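Local structure of hypothetical protein (Nitrosomonas europaea, 2IN3) at residues R98-V103 and E109-F114; S104-E109 and L142-S147; A116-A121 and K136-D141. The protein is of unproven function but, as a DsbA-family thioredoxin-fold protein of the FrnE-like subfamily, probably acts as a thiol-disulfide oxidoreductase, perhaps a disulfide isomerase. One frame throughout, in Å; residues are numbered along the deposited sequence.

Contact 1 (R98-V103 and E109-F114)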
# COMPACT_ATOMS: atom_id res chain seq x y z
N ARG A 98 3.56 5.98 6.77
CA ARG A 98 4.71 6.85 6.92
C ARG A 98 6.05 6.16 6.61
O ARG A 98 6.99 6.81 6.16
CB ARG A 98 4.72 7.50 8.33
CG ARG A 98 5.88 8.46 8.59
CD ARG A 98 5.55 9.46 9.72
NE ARG A 98 4.74 8.93 10.82
CZ ARG A 98 5.19 8.61 12.04
NH1 ARG A 98 4.34 8.15 12.94
NH2 ARG A 98 6.48 8.73 12.36
N GLY A 99 6.15 4.86 6.86
CA GLY A 99 7.40 4.14 6.56
C GLY A 99 7.61 4.10 5.06
O GLY A 99 8.73 4.30 4.56
N VAL A 100 6.52 3.85 4.35
CA VAL A 100 6.53 3.80 2.89
C VAL A 100 6.94 5.20 2.32
O VAL A 100 7.82 5.29 1.47
CB VAL A 100 5.17 3.33 2.34
CG1 VAL A 100 5.12 3.49 0.80
CG2 VAL A 100 4.88 1.85 2.80
N VAL A 101 6.32 6.26 2.84
CA VAL A 101 6.62 7.64 2.43
C VAL A 101 8.11 7.91 2.66
O VAL A 101 8.78 8.46 1.78
CB VAL A 101 5.77 8.70 3.20
CG1 VAL A 101 6.28 10.15 2.93
CG2 VAL A 101 4.29 8.55 2.82
N SER A 102 8.62 7.50 3.83
CA SER A 102 10.02 7.65 4.17
C SER A 102 10.98 7.00 3.15
O SER A 102 11.96 7.63 2.75
CB SER A 102 10.32 7.07 5.56
OG SER A 102 9.62 7.77 6.58
N VAL A 103 10.68 5.77 2.75
CA VAL A 103 11.52 5.06 1.78
C VAL A 103 11.45 5.77 0.41
O VAL A 103 12.44 5.84 -0.32
CB VAL A 103 11.10 3.58 1.68
CG1 VAL A 103 11.78 2.89 0.48
CG2 VAL A 103 11.42 2.85 3.01
N GLU A 109 13.24 3.48 -5.67
CA GLU A 109 13.25 2.15 -6.28
C GLU A 109 12.86 1.05 -5.28
O GLU A 109 12.46 -0.05 -5.69
CB GLU A 109 14.64 1.89 -6.86
CG GLU A 109 15.29 3.14 -7.47
CD GLU A 109 15.95 4.14 -6.45
OE1 GLU A 109 16.37 5.24 -6.90
OE2 GLU A 109 16.06 3.83 -5.23
N LYS A 110 12.94 1.37 -3.99
CA LYS A 110 12.64 0.40 -2.93
C LYS A 110 11.27 0.55 -2.29
O LYS A 110 10.92 -0.21 -1.36
CB LYS A 110 13.71 0.44 -1.85
CG LYS A 110 15.03 -0.09 -2.36
CD LYS A 110 16.11 -0.03 -1.33
CE LYS A 110 17.40 -0.52 -1.97
NZ LYS A 110 18.52 -0.43 -1.02
N VAL A 111 10.48 1.49 -2.81
CA VAL A 111 9.12 1.72 -2.29
C VAL A 111 8.16 0.49 -2.41
O VAL A 111 7.51 0.10 -1.42
CB VAL A 111 8.48 2.97 -2.93
CG1 VAL A 111 7.00 3.11 -2.51
CG2 VAL A 111 9.27 4.21 -2.52
N PHE A 112 8.02 -0.07 -3.61
CA PHE A 112 7.13 -1.24 -3.73
C PHE A 112 7.61 -2.48 -2.93
O PHE A 112 6.80 -3.13 -2.24
CB PHE A 112 6.84 -1.58 -5.21
CG PHE A 112 5.74 -0.74 -5.81
CD1 PHE A 112 6.03 0.52 -6.34
CD2 PHE A 112 4.42 -1.18 -5.81
CE1 PHE A 112 5.01 1.33 -6.90
CE2 PHE A 112 3.38 -0.38 -6.37
CZ PHE A 112 3.70 0.87 -6.91
N PRO A 113 8.90 -2.81 -3.01
CA PRO A 113 9.43 -3.88 -2.14
C PRO A 113 9.20 -3.63 -0.64
O PRO A 113 8.86 -4.58 0.07
CB PRO A 113 10.92 -3.85 -2.43
CG PRO A 113 11.00 -3.37 -3.82
CD PRO A 113 9.96 -2.29 -3.91
N PHE A 114 9.38 -2.39 -0.16
CA PHE A 114 9.14 -2.09 1.26
C PHE A 114 7.66 -2.24 1.68
O PHE A 114 7.34 -2.81 2.73
CB PHE A 114 9.63 -0.69 1.62
CG PHE A 114 9.59 -0.39 3.10
CD1 PHE A 114 10.47 -1.02 3.99
CD2 PHE A 114 8.71 0.57 3.59
CE1 PHE A 114 10.44 -0.73 5.35
CE2 PHE A 114 8.68 0.86 4.97
CZ PHE A 114 9.53 0.21 5.84

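Contact 2 (S104-E109 and L142-S147)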
# COMPACT_ATOMS: atom_id res chain seq x y z
N SER A 104 10.29 6.34 0.08
CA SER A 104 10.17 7.12 -1.15
C SER A 104 11.14 8.33 -1.20
O SER A 104 11.55 8.72 -2.29
CB SER A 104 8.72 7.58 -1.40
OG SER A 104 8.41 8.72 -0.63
N LEU A 105 11.48 8.89 -0.03
CA LEU A 105 12.42 10.01 0.09
C LEU A 105 13.88 9.54 0.06
O LEU A 105 14.80 10.29 -0.33
CB LEU A 105 12.16 10.77 1.40
CG LEU A 105 10.73 11.30 1.59
CD1 LEU A 105 10.48 11.96 2.93
CD2 LEU A 105 10.41 12.26 0.48
N ILE A 106 14.09 8.31 0.52
CA ILE A 106 15.42 7.72 0.60
C ILE A 106 15.84 7.02 -0.70
O ILE A 106 16.89 7.33 -1.28
CB ILE A 106 15.55 6.72 1.80
CG1 ILE A 106 15.21 7.44 3.11
CG2 ILE A 106 16.99 6.13 1.85
CD1 ILE A 106 15.06 6.51 4.30
N GLU A 107 15.05 6.04 -1.13
CA GLU A 107 15.36 5.24 -2.32
C GLU A 107 14.05 4.86 -3.00
O GLU A 107 13.47 3.82 -2.70
CB GLU A 107 16.20 3.98 -1.97
CG GLU A 107 17.62 4.26 -1.46
CD GLU A 107 18.43 3.00 -1.20
OE1 GLU A 107 19.32 2.68 -2.01
OE2 GLU A 107 18.19 2.32 -0.18
N PRO A 108 13.55 5.72 -3.92
CA PRO A 108 12.28 5.48 -4.62
C PRO A 108 12.13 4.08 -5.22
O PRO A 108 11.03 3.54 -5.24
CB PRO A 108 12.31 6.53 -5.74
CG PRO A 108 13.09 7.62 -5.19
CD PRO A 108 14.18 6.98 -4.37
N GLU A 109 13.24 3.48 -5.67
CA GLU A 109 13.25 2.15 -6.28
C GLU A 109 12.86 1.05 -5.28
O GLU A 109 12.46 -0.05 -5.69
CB GLU A 109 14.64 1.89 -6.86
CG GLU A 109 15.29 3.14 -7.47
CD GLU A 109 15.95 4.14 -6.45
OE1 GLU A 109 16.37 5.24 -6.90
OE2 GLU A 109 16.06 3.83 -5.23
N LEU A 142 16.15 -4.58 3.14
CA LEU A 142 16.16 -4.05 1.77
C LEU A 142 17.38 -3.16 1.46
O LEU A 142 17.45 -2.53 0.41
CB LEU A 142 14.87 -3.28 1.52
CG LEU A 142 13.71 -4.27 1.34
CD1 LEU A 142 12.41 -3.52 1.44
CD2 LEU A 142 13.83 -4.97 0.00
N GLY A 143 18.32 -3.11 2.39
CA GLY A 143 19.57 -2.40 2.14
C GLY A 143 19.52 -0.94 2.55
O GLY A 143 20.45 -0.18 2.25
N ILE A 144 18.48 -0.55 3.27
CA ILE A 144 18.38 0.81 3.80
C ILE A 144 18.82 0.82 5.27
O ILE A 144 18.11 0.28 6.12
CB ILE A 144 16.95 1.36 3.67
CG1 ILE A 144 16.49 1.28 2.22
CG2 ILE A 144 16.90 2.80 4.19
CD1 ILE A 144 15.04 1.66 1.99
N PRO A 145 19.99 1.44 5.57
CA PRO A 145 20.50 1.47 6.94
C PRO A 145 19.55 2.22 7.88
O PRO A 145 18.92 3.17 7.46
CB PRO A 145 21.83 2.24 6.83
CG PRO A 145 22.18 2.23 5.38
CD PRO A 145 20.89 2.14 4.63
N GLU A 146 19.51 1.78 9.13
CA GLU A 146 18.67 2.36 10.16
C GLU A 146 19.03 3.83 10.42
O GLU A 146 18.18 4.65 10.82
CB GLU A 146 18.90 1.54 11.42
CG GLU A 146 18.16 1.95 12.67
CD GLU A 146 18.33 0.91 13.79
OE1 GLU A 146 18.30 -0.31 13.50
OE2 GLU A 146 18.49 1.31 14.96
N SER A 147 20.31 4.14 10.20
CA SER A 147 20.79 5.51 10.31
C SER A 147 20.20 6.46 9.25
O SER A 147 20.20 7.69 9.45
CB SER A 147 22.35 5.55 10.27
OG SER A 147 22.74 5.13 8.92

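Contact 3 (A116-A121 and K136-D141). With EDO (1,2-ethanediol), chain C.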
# COMPACT_ATOMS: atom_id res chain seq x y z
N ALA A 116 5.48 -4.18 0.25
CA ALA A 116 5.19 -5.64 0.23
C ALA A 116 5.79 -6.30 1.47
O ALA A 116 5.15 -7.15 2.08
CB ALA A 116 5.75 -6.30 -1.05
N ALA A 117 7.00 -5.89 1.86
CA ALA A 117 7.68 -6.42 3.04
C ALA A 117 6.84 -6.19 4.30
O ALA A 117 6.74 -7.09 5.14
CB ALA A 117 9.12 -5.84 3.20
N ILE A 118 6.23 -5.01 4.43
CA ILE A 118 5.33 -4.69 5.55
C ILE A 118 4.09 -5.61 5.54
O ILE A 118 3.74 -6.20 6.55
CB ILE A 118 4.85 -3.21 5.51
CG1 ILE A 118 6.04 -2.25 5.77
CG2 ILE A 118 3.72 -2.99 6.50
CD1 ILE A 118 5.68 -0.80 5.45
N GLN A 119 3.49 -5.78 4.37
CA GLN A 119 2.29 -6.61 4.26
C GLN A 119 2.56 -8.06 4.66
O GLN A 119 1.73 -8.70 5.33
CB GLN A 119 1.75 -6.54 2.83
CG GLN A 119 1.28 -5.14 2.42
CD GLN A 119 0.20 -5.23 1.40
OE1 GLN A 119 0.47 -5.56 0.26
NE2 GLN A 119 -1.04 -4.98 1.81
N ARG A 120 3.71 -8.58 4.25
CA ARG A 120 4.04 -9.96 4.57
C ARG A 120 4.32 -10.09 6.07
O ARG A 120 3.90 -11.09 6.70
CB ARG A 120 5.23 -10.44 3.73
CG ARG A 120 5.48 -11.92 3.82
CD ARG A 120 6.76 -12.27 3.04
NE ARG A 120 6.66 -11.97 1.60
CZ ARG A 120 7.22 -10.93 0.99
NH1 ARG A 120 7.97 -10.03 1.66
NH2 ARG A 120 7.06 -10.77 -0.33
N ALA A 121 5.00 -9.09 6.63
CA ALA A 121 5.38 -9.13 8.03
C ALA A 121 4.14 -9.09 8.90
O ALA A 121 4.10 -9.70 9.97
CB ALA A 121 6.31 -7.99 8.36
N LYS A 136 11.95 -0.51 10.86
CA LYS A 136 13.38 -0.31 10.58
C LYS A 136 14.09 -1.61 10.22
O LYS A 136 15.00 -1.65 9.38
CB LYS A 136 14.07 0.43 11.75
CG LYS A 136 14.27 -0.42 13.01
CD LYS A 136 14.86 0.41 14.14
CE LYS A 136 15.16 -0.44 15.38
NZ LYS A 136 15.35 0.49 16.55
N LYS A 137 13.66 -2.70 10.84
CA LYS A 137 14.17 -4.02 10.51
C LYS A 137 13.88 -4.36 9.04
O LYS A 137 14.76 -4.85 8.33
CB LYS A 137 13.59 -5.04 11.48
CG LYS A 137 14.17 -6.43 11.41
CD LYS A 137 13.60 -7.31 12.52
CE LYS A 137 12.09 -7.59 12.34
NZ LYS A 137 11.57 -8.62 13.29
N LEU A 138 12.66 -4.08 8.58
CA LEU A 138 12.28 -4.34 7.20
C LEU A 138 13.09 -3.51 6.20
O LEU A 138 13.50 -4.02 5.14
CB LEU A 138 10.74 -4.18 6.99
CG LEU A 138 9.87 -5.13 7.83
CD1 LEU A 138 8.38 -4.81 7.70
CD2 LEU A 138 10.10 -6.56 7.43
N ALA A 139 13.34 -2.25 6.55
CA ALA A 139 14.16 -1.36 5.74
C ALA A 139 15.63 -1.88 5.63
O ALA A 139 16.22 -1.91 4.55
CB ALA A 139 14.10 0.07 6.29
N VAL A 140 16.17 -2.34 6.75
CA VAL A 140 17.50 -2.98 6.78
C VAL A 140 17.59 -4.19 5.84
O VAL A 140 18.60 -4.37 5.16
CB VAL A 140 17.90 -3.38 8.21
CG1 VAL A 140 19.13 -4.30 8.21
CG2 VAL A 140 18.18 -2.14 9.03
N ASP A 141 16.52 -5.00 5.78
CA ASP A 141 16.49 -6.20 4.94
C ASP A 141 16.61 -5.80 3.45
O ASP A 141 17.10 -6.57 2.61
CB ASP A 141 15.15 -6.95 5.12
CG ASP A 141 14.99 -7.61 6.51
OD1 ASP A 141 16.00 -7.91 7.18
OD2 ASP A 141 13.82 -7.84 6.92
C1 EDO C . 4.58 -14.64 -0.42
O1 EDO C . 4.61 -13.83 0.75
C2 EDO C . 4.51 -13.75 -1.65
O2 EDO C . 5.31 -12.59 -1.42

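Contact 1 (R98-V103 and E109-F114)
Gly99, which has no side chain, meets Phe114 through its backbone, its carbonyl C lying 3.4 Å from Phe114 CE2 and its carbonyl O 3.5 Å from that same ring atom. Phe114 CG stands anti to its own backbone N (chi1 -172°), which extends the ring from helix 111-123 to helix 94-106. Val100 supplies the next neighbours. Its backbone N stands at the ring edge, near the ring plane, while its two methyls divide the work: CG2 reaches Phe114 CD2 at 4.1 Å, and CG1 meets Val111 CG1 at 3.8 Å, the two valine side chains crossing at about a right angle.

These segments form a helical hairpin in the helical part of the DsbA-like domain, helix 94-106 turning through a short 3-10 segment into helix 111-123. Strand 40-45 lies against one side of it, through Val100 on Pro45 and Val111 on Ile43, and Phe149 of helix 146-154 packs on Val103.

Ser102 makes its bond within its own helix, where its OG and N reach Arg98 O from opposite faces of the carbonyl plane; the OG bond is 2.8 Å long. Val103, whose CA is 5.8 Å from Val111 CA, has its CG1 anti to the backbone N (chi1 169°), which carries this methyl to the turn of the hairpin, 3.7 Å from Lys110 C. Val111 CG2 approaches the same valine from the start of helix 111-123. The other methyl of Val103, CG2, sits over one face of Phe114, displaced toward the rim. Its distance of 3.8 Å from the Phe114 ring centroid, 18° off the normal, defines a CH-pi contact.

Contact 2 (S104-E109 and L142-S147)
Gly143 lies beside the carboxylate of Glu107 at the margin of this contact, its carbonyl O 4.2 Å from Glu107 OE2. The same OE2 forms a salt bridge with Lys110 NZ, which also donates a hydrogen bond to Leu142 O. Lys110, outside both segments, thus bonds to both.

At the step from Gly143 to Ile144 the chain leaves helix 132-141. The positive phi of Gly143 (90°) makes it the C-prime residue of a Schellman motif, in which Gly143 N bonds to Val140 O and Ile144 N to Ala139 O. The contact therefore brings together two helix ends in the helical part of the DsbA-like domain, for Glu107 is the first residue to leave helical geometry after helix 94-106.

Ile144 carries most of the apolar contact, and its branches face different partners. CG1, beside the backbone N (chi1 -55°), runs alongside the carboxylate, Glu107 OE2 being 3.1 Å from Ile144 CG1 and 3.9 Å from Ile144 CD1; the two side chains slide past each other in opposite directions. The Glu107 chain is extended beyond CG, which takes its carboxylate across to the isoleucine. On the other branch, Ile144 CG2 touches both Ile106 CG2 and Ile106 CD1, each at 4.1 Å, so that it lies against the end of helix 94-106. Phe149 of helix 146-154 also packs on Ile144. Pro145 follows, at the N-cap position of that helix.

Contact 3 (A116-A121 and K136-D141)
Arg120 NH2 donates to the O2 hydroxyl of a bound 1,2-ethanediol at 2.8 Å and nearly straight (167°), while NE of the same guanidinium gives a 2.9 Å bond to O1 of the diol; a third bond, from NE to O2, is long and weak. The diol, probably from the crystallisation liquor, lies by the exposed side chain of Arg120. The helix-helix contact itself joins helices 111-123 and 132-141 within the helical part of the DsbA-like fold, their segment axes 10.1 Å apart at closest approach and inclined at 127°.

Leu138 carries this interface, pointing across it toward the small residues Ala117 and Ala121, one helical turn apart. Its CG stands beside the backbone N, anti to the carbonyl carbon (chi1 -61°), and both methyls reach the facing helix. Leu138 CD2 approaches Ala117 CB at 4.4 Å. Ile118, which also packs on Val100 of helix 94-106, crosses the leucine at about a right angle. Leu138 CD1 settles among three residues of the facing helix: it lies 3.8 Å from Ala117 O, 3.9 Å from Ala121 CB and 3.7 Å from Ile118 CA.

In the fold
All three contacts lie on the same side of the chain's centre. Contact 1 pairs helices 94-106 and 111-123 and closes before contact 3 opens, which joins helix 111-123 to helix 132-141. Contact 2 interleaves with contact 1, sharing Glu109, and its two segments enclose contact 3 in the sequence. The centre of contact 1 is about 7 Å from that of contact 2 and about 9 Å from that of contact 3, while those of contacts 2 and 3 are about 11 Å apart. Phe114 bridges contacts 1 and 3, its CE1 3.8 Å from Leu138 CB. Together they pack four successive helices, 94-106 to 146-154, in the helical part that DsbA-like proteins add to the thioredoxin fold.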